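Local coordinates for protein GEO10716p1 (Drosophila melanogaster, PDB 7BTG) that probably removes phosphate from phosphoarginine residues of proteins, as an arginine phosphatase of the low molecular weight protein tyrosine phosphatase family, at residues A[19-22]-A[23-27]; A[136-139]-A[140-144]; A[55-59]-A[60-64]. The protein carries 1 engineered substitution. All coordinates share one frame; numbering follows the deposited sequence.

Contact 1: residues A[19-22]-A[23-27]; sequences AILK and HLVVK. With PO4 (phosphate ion), chain C.
V25 packs against L21 one helical turn earlier, and the pair illustrates how apolar branches flank a backbone bond. V25 N donates to L21 O at 3.0 Å while V25 CG1, turned beside its own backbone N (chi1 -43°), lies only 3.0 Å from the same L21 O and 4.1 Å from L21 CD1. The two preceding carbonyls are likewise satisfied by amides four residues on: A19 O takes H23 N, and I20 O takes L24 N at 3.0 Å. K22 O fares less well. V26 N reaches it at 3.4 Å in a weak bond, and V26 CG1 and V25 CG2 lie beside it at 3.3 and 3.4 Å. The extended chain of K22 carries NZ away from the helix to a weak hydrogen bond with O1 of the phosphate, 3.2 Å from NZ, but its salt-bridge partner is E18; H66 also binds the ion. Shortening V25 to an alanine would probably leave L21 CD1 without its methyl neighbour and open a gap on the side facing W33. I20 and L24, in loose apolar contact through CG2 and CD1, rest instead on side chains of helix 133-154. Such two-faced packing suits helix 13-27, the connecting helix of a beta-alpha-beta unit between parallel strands 2-7 and 34-39.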
ATOM      1  N   ALA A  19       2.592  -6.413   3.583  1.00 33.99           N
ATOM      2  CA  ALA A  19       2.775  -7.804   3.974  1.00 33.01           C
ATOM      3  C   ALA A  19       2.142  -8.757   2.959  1.00 38.47           C
ATOM      4  O   ALA A  19       2.701  -9.824   2.666  1.00 36.45           O
ATOM      5  CB  ALA A  19       2.175  -8.024   5.359  1.00 30.07           C
ATOM      6  N   ILE A  20       0.976  -8.380   2.420  1.00 33.16           N
ATOM      7  CA  ILE A  20       0.273  -9.197   1.431  1.00 32.11           C
ATOM      8  C   ILE A  20       1.120  -9.380   0.177  1.00 37.53           C
ATOM      9  O   ILE A  20       1.301 -10.501  -0.318  1.00 36.61           O
ATOM     10  CB  ILE A  20      -1.085  -8.565   1.086  1.00 35.12           C
ATOM     11  CG1 ILE A  20      -2.134  -8.979   2.113  1.00 32.92           C
ATOM     12  CG2 ILE A  20      -1.503  -8.931  -0.342  1.00 34.03           C
ATOM     13  CD1 ILE A  20      -3.421  -8.198   2.019  1.00 31.51           C
ATOM     14  N   LEU A  21       1.632  -8.279  -0.367  1.00 34.52           N
ATOM     15  CA  LEU A  21       2.426  -8.362  -1.582  1.00 33.83           C
ATOM     16  C   LEU A  21       3.741  -9.073  -1.316  1.00 40.91           C
ATOM     17  O   LEU A  21       4.251  -9.796  -2.184  1.00 36.51           O
ATOM     18  CB  LEU A  21       2.687  -6.965  -2.146  1.00 31.57           C
ATOM     19  CG  LEU A  21       3.494  -7.022  -3.439  1.00 28.32           C
ATOM     20  CD1 LEU A  21       2.708  -7.863  -4.436  1.00 32.96           C
ATOM     21  CD2 LEU A  21       3.816  -5.638  -4.001  1.00 25.09           C
ATOM     22  N   LYS A  22       4.312  -8.863  -0.125  1.00 33.90           N
ATOM     23  CA  LYS A  22       5.505  -9.608   0.263  1.00 42.03           C
ATOM     24  C   LYS A  22       5.256 -11.113   0.209  1.00 42.34           C
ATOM     25  O   LYS A  22       6.110 -11.870  -0.272  1.00 41.03           O
ATOM     26  CB  LYS A  22       5.965  -9.188   1.658  1.00 35.18           C
ATOM     27  CG  LYS A  22       7.075  -8.161   1.642  1.00 41.91           C
ATOM     28  CD  LYS A  22       7.317  -7.545   3.020  1.00 41.86           C
ATOM     29  CE  LYS A  22       8.490  -6.564   2.956  1.00 31.24           C
ATOM     30  NZ  LYS A  22       8.906  -6.119   4.308  1.00 38.54           N
ATOM     31  N   HIS A  23       4.085 -11.560   0.685  1.00 37.42           N
ATOM     32  CA  HIS A  23       3.736 -12.975   0.624  1.00 43.87           C
ATOM     33  C   HIS A  23       3.574 -13.439  -0.819  1.00 45.04           C
ATOM     34  O   HIS A  23       4.148 -14.456  -1.220  1.00 45.56           O
ATOM     35  CB  HIS A  23       2.458 -13.245   1.412  1.00 36.68           C
ATOM     36  CG  HIS A  23       2.075 -14.696   1.470  1.00 50.59           C
ATOM     37  ND1 HIS A  23       2.954 -15.687   1.859  1.00 51.27           N
ATOM     38  CD2 HIS A  23       0.908 -15.325   1.178  1.00 53.77           C
ATOM     39  CE1 HIS A  23       2.346 -16.860   1.810  1.00 47.58           C
ATOM     40  NE2 HIS A  23       1.105 -16.669   1.400  1.00 50.56           N
ATOM     41  N   LEU A  24       2.813 -12.690  -1.616  1.00 37.43           N
ATOM     42  CA  LEU A  24       2.597 -13.074  -3.005  1.00 39.27           C
ATOM     43  C   LEU A  24       3.913 -13.295  -3.744  1.00 44.21           C
ATOM     44  O   LEU A  24       4.052 -14.282  -4.478  1.00 46.15           O
ATOM     45  CB  LEU A  24       1.743 -12.024  -3.716  1.00 31.00           C
ATOM     46  CG  LEU A  24       0.268 -12.000  -3.320  1.00 36.07           C
ATOM     47  CD1 LEU A  24      -0.436 -10.840  -4.014  1.00 37.30           C
ATOM     48  CD2 LEU A  24      -0.444 -13.332  -3.637  1.00 37.90           C
ATOM     49  N   VAL A  25       4.900 -12.408  -3.557  1.00 40.71           N
ATOM     50  CA  VAL A  25       6.120 -12.537  -4.351  1.00 46.09           C
ATOM     51  C   VAL A  25       6.966 -13.716  -3.912  1.00 49.27           C
ATOM     52  O   VAL A  25       7.779 -14.203  -4.705  1.00 48.96           O
ATOM     53  CB  VAL A  25       7.009 -11.276  -4.346  1.00 45.51           C
ATOM     54  CG1 VAL A  25       6.180 -10.012  -4.500  1.00 39.04           C
ATOM     55  CG2 VAL A  25       7.906 -11.244  -3.127  1.00 46.31           C
ATOM     56  N   VAL A  26       6.821 -14.190  -2.672  1.00 52.66           N
ATOM     57  CA  VAL A  26       7.521 -15.418  -2.314  1.00 47.65           C
ATOM     58  C   VAL A  26       6.737 -16.634  -2.806  1.00 52.76           C
ATOM     59  O   VAL A  26       7.319 -17.570  -3.363  1.00 54.98           O
ATOM     60  CB  VAL A  26       7.815 -15.473  -0.797  1.00 50.06           C
ATOM     61  CG1 VAL A  26       8.420 -14.171  -0.330  1.00 49.67           C
ATOM     62  CG2 VAL A  26       6.590 -15.830   0.033  1.00 51.97           C
ATOM     63  N   LYS A  27       5.405 -16.621  -2.657  1.00 52.92           N
ATOM     64  CA  LYS A  27       4.584 -17.721  -3.157  1.00 50.97           C
ATOM     65  C   LYS A  27       4.650 -17.804  -4.672  1.00 56.71           C
ATOM     66  O   LYS A  27       4.409 -18.870  -5.249  1.00 60.74           O
ATOM     67  CB  LYS A  27       3.132 -17.551  -2.699  1.00 49.81           C
ATOM     68  CG  LYS A  27       2.277 -18.817  -2.763  1.00 59.17           C
ATOM     69  CD  LYS A  27       0.771 -18.502  -2.928  1.00 54.43           C
ATOM     70  CE  LYS A  27       0.438 -17.950  -4.337  1.00 54.23           C
ATOM     71  NZ  LYS A  27       0.663 -18.945  -5.457  1.00 49.77           N
TER
HETATM   72  P   PO4 C 202       9.741  -3.203   7.011  1.00 57.28           P
HETATM   73  O1  PO4 C 202      10.599  -4.152   6.201  1.00 61.76           O
HETATM   74  O2  PO4 C 202       8.458  -3.879   7.460  1.00 46.80           O
HETATM   75  O3  PO4 C 202      10.514  -2.793   8.239  1.00 65.85           O
HETATM   76  O4  PO4 C 202       9.503  -1.945   6.182  1.00 51.23           O

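Contact 2: residues A[136-139]-A[140-144]; sequences NAAY and LQILE
Y139 overlaps L143 obliquely, the CD2 methyl of L143 meeting CE1 of the ring at 3.9 Å and the Y139 OH at 4.0 Å. Both side chains swing CG anti to their own backbone N (chi1 174° and 180°), which is why they run side by side in the same direction although a full turn separates them. The backbone below them is tied by L143 N to Y139 O at 2.8 Å. Next to this pair, I142 curls back over the preceding turn: its CD1 sits 3.3 Å from A138 O and 4.3 Å from A138 CB, and the side chain continues onto A17 and I20 of helix 13-27. Q141 behaves differently. Its OE1 is 3.4 Å from A137 O, an acceptor facing an acceptor, so the amide gains nothing from that carbonyl, which already receives Q141 N at 2.9 Å. The NE2 end is satisfied instead by the carbonyls of I122 and D120. The chemistry is therefore divided: apolar contacts between Y139 and L143, and of I142 with A138 CB, accompany the packing on helix 13-27, while the polar end of Q141 fastens helix 133-154 to a neighbouring loop.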
ATOM      1  N   ASN A 136     -11.707  -6.018   7.022  1.00 36.18           N
ATOM      2  CA  ASN A 136     -11.958  -7.178   6.171  1.00 37.54           C
ATOM      3  C   ASN A 136     -12.186  -6.752   4.732  1.00 34.73           C
ATOM      4  O   ASN A 136     -11.614  -7.335   3.808  1.00 34.90           O
ATOM      5  CB  ASN A 136     -13.153  -7.979   6.697  1.00 36.98           C
ATOM      6  CG  ASN A 136     -12.832  -8.718   7.978  1.00 39.57           C
ATOM      7  OD1 ASN A 136     -11.719  -9.220   8.153  1.00 49.80           O
ATOM      8  ND2 ASN A 136     -13.788  -8.771   8.887  1.00 36.46           N
ATOM      9  N   ALA A 137     -13.022  -5.732   4.522  1.00 33.26           N
ATOM     10  CA  ALA A 137     -13.175  -5.179   3.182  1.00 33.33           C
ATOM     11  C   ALA A 137     -11.833  -4.715   2.615  1.00 35.74           C
ATOM     12  O   ALA A 137     -11.509  -4.995   1.452  1.00 36.12           O
ATOM     13  CB  ALA A 137     -14.173  -4.023   3.203  1.00 33.78           C
ATOM     14  N   ALA A 138     -11.037  -4.007   3.421  1.00 33.95           N
ATOM     15  CA  ALA A 138      -9.764  -3.496   2.919  1.00 32.66           C
ATOM     16  C   ALA A 138      -8.827  -4.634   2.552  1.00 36.53           C
ATOM     17  O   ALA A 138      -8.121  -4.571   1.536  1.00 34.11           O
ATOM     18  CB  ALA A 138      -9.108  -2.579   3.958  1.00 27.17           C
ATOM     19  N   TYR A 139      -8.789  -5.676   3.381  1.00 36.89           N
ATOM     20  CA  TYR A 139      -7.928  -6.806   3.078  1.00 33.30           C
ATOM     21  C   TYR A 139      -8.290  -7.409   1.730  1.00 29.37           C
ATOM     22  O   TYR A 139      -7.406  -7.700   0.918  1.00 27.54           O
ATOM     23  CB  TYR A 139      -8.031  -7.850   4.187  1.00 34.12           C
ATOM     24  CG  TYR A 139      -7.279  -9.118   3.866  1.00 33.84           C
ATOM     25  CD1 TYR A 139      -7.888 -10.152   3.162  1.00 42.04           C
ATOM     26  CD2 TYR A 139      -5.964  -9.286   4.261  1.00 34.66           C
ATOM     27  CE1 TYR A 139      -7.208 -11.299   2.857  1.00 38.50           C
ATOM     28  CE2 TYR A 139      -5.276 -10.439   3.955  1.00 40.27           C
ATOM     29  CZ  TYR A 139      -5.905 -11.438   3.254  1.00 33.15           C
ATOM     30  OH  TYR A 139      -5.235 -12.597   2.939  1.00 45.49           O
ATOM     31  N   LEU A 140      -9.590  -7.594   1.476  1.00 31.09           N
ATOM     32  CA  LEU A 140     -10.032  -8.206   0.224  1.00 36.35           C
ATOM     33  C   LEU A 140      -9.734  -7.302  -0.967  1.00 34.26           C
ATOM     34  O   LEU A 140      -9.221  -7.773  -1.990  1.00 32.61           O
ATOM     35  CB  LEU A 140     -11.529  -8.537   0.295  1.00 33.76           C
ATOM     36  CG  LEU A 140     -11.957  -9.620   1.310  1.00 42.95           C
ATOM     37  CD1 LEU A 140     -13.463  -9.561   1.601  1.00 31.35           C
ATOM     38  CD2 LEU A 140     -11.555 -11.045   0.870  1.00 32.66           C
ATOM     39  N   GLN A 141     -10.044  -6.002  -0.851  1.00 32.95           N
ATOM     40  CA  GLN A 141      -9.686  -5.057  -1.908  1.00 33.70           C
ATOM     41  C   GLN A 141      -8.186  -5.047  -2.161  1.00 29.51           C
ATOM     42  O   GLN A 141      -7.744  -4.972  -3.312  1.00 30.03           O
ATOM     43  CB  GLN A 141     -10.139  -3.642  -1.553  1.00 30.62           C
ATOM     44  CG  GLN A 141     -11.547  -3.253  -1.926  1.00 32.71           C
ATOM     45  CD  GLN A 141     -11.989  -1.978  -1.192  1.00 34.66           C
ATOM     46  OE1 GLN A 141     -11.871  -1.885   0.023  1.00 36.00           O
ATOM     47  NE2 GLN A 141     -12.482  -0.992  -1.937  1.00 34.35           N
ATOM     48  N   ILE A 142      -7.387  -5.099  -1.099  1.00 32.03           N
ATOM     49  CA  ILE A 142      -5.942  -5.035  -1.277  1.00 29.52           C
ATOM     50  C   ILE A 142      -5.435  -6.320  -1.922  1.00 28.40           C
ATOM     51  O   ILE A 142      -4.566  -6.293  -2.803  1.00 25.61           O
ATOM     52  CB  ILE A 142      -5.247  -4.749   0.070  1.00 24.94           C
ATOM     53  CG1 ILE A 142      -5.518  -3.314   0.546  1.00 30.19           C
ATOM     54  CG2 ILE A 142      -3.763  -4.943  -0.062  1.00 24.35           C
ATOM     55  CD1 ILE A 142      -5.240  -3.093   2.048  1.00 28.27           C
ATOM     56  N   LEU A 143      -5.979  -7.460  -1.503  1.00 29.92           N
ATOM     57  CA  LEU A 143      -5.553  -8.738  -2.062  1.00 30.89           C
ATOM     58  C   LEU A 143      -5.860  -8.816  -3.558  1.00 34.25           C
ATOM     59  O   LEU A 143      -4.972  -9.111  -4.363  1.00 33.51           O
ATOM     60  CB  LEU A 143      -6.229  -9.880  -1.308  1.00 32.19           C
ATOM     61  CG  LEU A 143      -5.891 -11.292  -1.771  1.00 36.58           C
ATOM     62  CD1 LEU A 143      -4.383 -11.467  -1.829  1.00 32.37           C
ATOM     63  CD2 LEU A 143      -6.516 -12.266  -0.806  1.00 36.15           C
ATOM     64  N   GLU A 144      -7.105  -8.528  -3.959  1.00 29.29           N
ATOM     65  CA  GLU A 144      -7.409  -8.584  -5.384  1.00 34.57           C
ATOM     66  C   GLU A 144      -6.565  -7.582  -6.149  1.00 37.28           C
ATOM     67  O   GLU A 144      -6.018  -7.912  -7.214  1.00 34.64           O
ATOM     68  CB  GLU A 144      -8.892  -8.336  -5.658  1.00 35.43           C
ATOM     69  CG  GLU A 144      -9.234  -8.468  -7.155  1.00 36.72           C
ATOM     70  CD  GLU A 144     -10.718  -8.272  -7.461  1.00 46.44           C
ATOM     71  OE1 GLU A 144     -11.526  -8.221  -6.505  1.00 44.29           O
ATOM     72  OE2 GLU A 144     -11.075  -8.175  -8.664  1.00 48.71           O
TER

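Contact 3: residues A[55-59]-A[60-64]; sequences QLLKQ and HGLKT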
ATOM      1  N   GLN A  55      -3.701  -8.887  13.699  1.00 42.05           N
ATOM      2  CA  GLN A  55      -4.477 -10.089  13.963  1.00 46.37           C
ATOM      3  C   GLN A  55      -5.040 -10.661  12.674  1.00 51.07           C
ATOM      4  O   GLN A  55      -4.801 -11.832  12.347  1.00 51.33           O
ATOM      5  CB  GLN A  55      -5.596  -9.790  14.957  1.00 46.89           C
ATOM      6  CG  GLN A  55      -5.103  -9.768  16.397  1.00 54.13           C
ATOM      7  CD  GLN A  55      -4.163 -10.934  16.713  1.00 61.76           C
ATOM      8  OE1 GLN A  55      -4.617 -12.058  16.956  1.00 61.50           O
ATOM      9  NE2 GLN A  55      -2.844 -10.670  16.706  1.00 54.49           N
ATOM     10  N   LEU A  56      -5.778  -9.845  11.921  1.00 45.30           N
ATOM     11  CA  LEU A  56      -6.302 -10.300  10.639  1.00 46.58           C
ATOM     12  C   LEU A  56      -5.192 -10.863   9.758  1.00 40.78           C
ATOM     13  O   LEU A  56      -5.379 -11.882   9.087  1.00 42.93           O
ATOM     14  CB  LEU A  56      -7.030  -9.151   9.947  1.00 47.51           C
ATOM     15  CG  LEU A  56      -7.601  -9.402   8.563  1.00 43.05           C
ATOM     16  CD1 LEU A  56      -8.530 -10.601   8.598  1.00 47.66           C
ATOM     17  CD2 LEU A  56      -8.349  -8.167   8.118  1.00 39.02           C
ATOM     18  N   LEU A  57      -4.014 -10.247   9.787  1.00 38.55           N
ATOM     19  CA  LEU A  57      -2.891 -10.766   9.015  1.00 40.91           C
ATOM     20  C   LEU A  57      -2.448 -12.138   9.519  1.00 48.05           C
ATOM     21  O   LEU A  57      -2.310 -13.078   8.728  1.00 48.60           O
ATOM     22  CB  LEU A  57      -1.733  -9.776   9.057  1.00 42.13           C
ATOM     23  CG  LEU A  57      -1.933  -8.563   8.150  1.00 42.83           C
ATOM     24  CD1 LEU A  57      -0.870  -7.524   8.439  1.00 40.50           C
ATOM     25  CD2 LEU A  57      -1.884  -8.994   6.688  1.00 38.11           C
ATOM     26  N   LYS A  58      -2.199 -12.268  10.831  1.00 46.13           N
ATOM     27  CA  LYS A  58      -1.839 -13.566  11.401  1.00 47.69           C
ATOM     28  C   LYS A  58      -2.873 -14.629  11.061  1.00 47.97           C
ATOM     29  O   LYS A  58      -2.525 -15.750  10.674  1.00 50.75           O
ATOM     30  CB  LYS A  58      -1.675 -13.460  12.918  1.00 54.45           C
ATOM     31  CG  LYS A  58      -2.010 -14.765  13.663  1.00 58.07           C
ATOM     32  CD  LYS A  58      -1.809 -14.672  15.164  1.00 58.78           C
ATOM     33  CE  LYS A  58      -0.397 -15.080  15.569  1.00 61.08           C
ATOM     34  NZ  LYS A  58      -0.238 -15.022  17.053  1.00 64.79           N
ATOM     35  N   GLN A  59      -4.148 -14.294  11.190  1.00 44.23           N
ATOM     36  CA  GLN A  59      -5.207 -15.197  10.783  1.00 45.12           C
ATOM     37  C   GLN A  59      -5.083 -15.638   9.322  1.00 48.90           C
ATOM     38  O   GLN A  59      -5.733 -16.613   8.932  1.00 52.12           O
ATOM     39  CB  GLN A  59      -6.538 -14.503  11.068  1.00 41.53           C
ATOM     40  CG  GLN A  59      -7.737 -14.976  10.301  1.00 48.93           C
ATOM     41  CD  GLN A  59      -8.949 -14.144  10.623  1.00 56.56           C
ATOM     42  OE1 GLN A  59      -9.072 -13.627  11.735  1.00 56.90           O
ATOM     43  NE2 GLN A  59      -9.843 -13.985   9.652  1.00 58.24           N
ATOM     44  N   HIS A  60      -4.244 -14.978   8.515  1.00 45.82           N
ATOM     45  CA  HIS A  60      -3.968 -15.408   7.148  1.00 43.60           C
ATOM     46  C   HIS A  60      -2.522 -15.842   6.956  1.00 45.59           C
ATOM     47  O   HIS A  60      -2.037 -15.887   5.821  1.00 47.19           O
ATOM     48  CB  HIS A  60      -4.316 -14.301   6.156  1.00 43.51           C
ATOM     49  CG  HIS A  60      -5.781 -14.171   5.898  1.00 42.08           C
ATOM     50  ND1 HIS A  60      -6.423 -14.872   4.903  1.00 42.11           N
ATOM     51  CD2 HIS A  60      -6.734 -13.433   6.518  1.00 41.72           C
ATOM     52  CE1 HIS A  60      -7.707 -14.557   4.903  1.00 40.39           C
ATOM     53  NE2 HIS A  60      -7.924 -13.689   5.876  1.00 46.22           N
ATOM     54  N   GLY A  61      -1.824 -16.159   8.042  1.00 42.34           N
ATOM     55  CA  GLY A  61      -0.464 -16.639   7.955  1.00 40.30           C
ATOM     56  C   GLY A  61       0.572 -15.570   7.736  1.00 49.00           C
ATOM     57  O   GLY A  61       1.745 -15.898   7.510  1.00 47.47           O
ATOM     58  N   LEU A  62       0.184 -14.303   7.807  1.00 46.99           N
ATOM     59  CA  LEU A  62       1.076 -13.185   7.560  1.00 43.76           C
ATOM     60  C   LEU A  62       1.368 -12.457   8.858  1.00 45.78           C
ATOM     61  O   LEU A  62       0.552 -12.452   9.786  1.00 42.16           O
ATOM     62  CB  LEU A  62       0.450 -12.209   6.573  1.00 40.65           C
ATOM     63  CG  LEU A  62       0.119 -12.876   5.261  1.00 43.02           C
ATOM     64  CD1 LEU A  62      -0.479 -11.851   4.314  1.00 36.53           C
ATOM     65  CD2 LEU A  62       1.403 -13.490   4.726  1.00 46.59           C
ATOM     66  N   LYS A  63       2.526 -11.811   8.906  1.00 45.22           N
ATOM     67  CA  LYS A  63       2.869 -10.980  10.046  1.00 45.11           C
ATOM     68  C   LYS A  63       3.612  -9.754   9.541  1.00 44.90           C
ATOM     69  O   LYS A  63       4.212  -9.774   8.464  1.00 42.75           O
ATOM     70  CB  LYS A  63       3.706 -11.752  11.076  1.00 41.32           C
ATOM     71  CG  LYS A  63       5.147 -11.971  10.670  1.00 46.34           C
ATOM     72  N   THR A  64       3.534  -8.676  10.308  1.00 47.45           N
ATOM     73  CA  THR A  64       4.230  -7.452   9.963  1.00 48.30           C
ATOM     74  C   THR A  64       4.956  -6.908  11.181  1.00 45.85           C
ATOM     75  O   THR A  64       4.438  -6.923  12.303  1.00 45.03           O
ATOM     76  CB  THR A  64       3.302  -6.387   9.416  1.00 47.32           C
ATOM     77  OG1 THR A  64       3.993  -5.132   9.428  1.00 42.60           O
ATOM     78  CG2 THR A  64       2.038  -6.279  10.263  1.00 44.31           C
TER
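L57 can be followed outward from CB, which rests 3.6 Å from L62 O. Beyond it CG divides the chain: CD1 runs to T64 CG2 at 3.7 Å, and CD2 lies against L62, 4.0 Å from CD1 of that residue. L57 thus crosses both L62 and T64 obliquely, where the departing chain passes back beside the last helical turn. The backbone bonds fix this course. L57 O accepts two N-H groups from opposite faces of its carbonyl plane, H60 N at 2.7 Å and L62 N at 2.9 Å, and K58 O takes G61 N at 2.8 Å. With G61 at positive phi (79°), these last two bonds make a Schellman motif that ends helix 51-58, and the L57–L62 pair is the apolar contact that customarily accompanies it. H60 closes the other side. Its ring edge brings CD2 to 3.3 Å from L56 O, nearly in the ring plane, and to 3.9 Å from L56 CD1, while the ring itself stacks with Y139. In effect, L57 O, gripped by two N-H groups, and K58 O, by one, find in the turn the donors that the ended helix no longer gives, and the apolar L57–L62 contact lies beside them.

In the fold
The three contacts converge on one seam of the fold, with centres 12 to 14 Å apart. I20 of contact 1 touches both of the others: its CD1 meets Y139 CE2 of contact 2 at 3.5 Å, and its CG1 meets L62 CD1 of contact 3 at 4.0 Å. L62 also reaches H23, CD2 to CB at 3.5 Å, so the turn after helix 51-58 bears on helix 13-27. Contacts 2 and 3 meet where Y139 OH lies 3.2 Å from H60 ND1 and Y139 CB 4.0 Å from L56 CD2. The phosphate, probably from the crystallisation liquor, lies near contacts 1 and 3: K22 bonds it weakly, H66 ND1 also bonds it, and the T64 side chain is about 5 Å away.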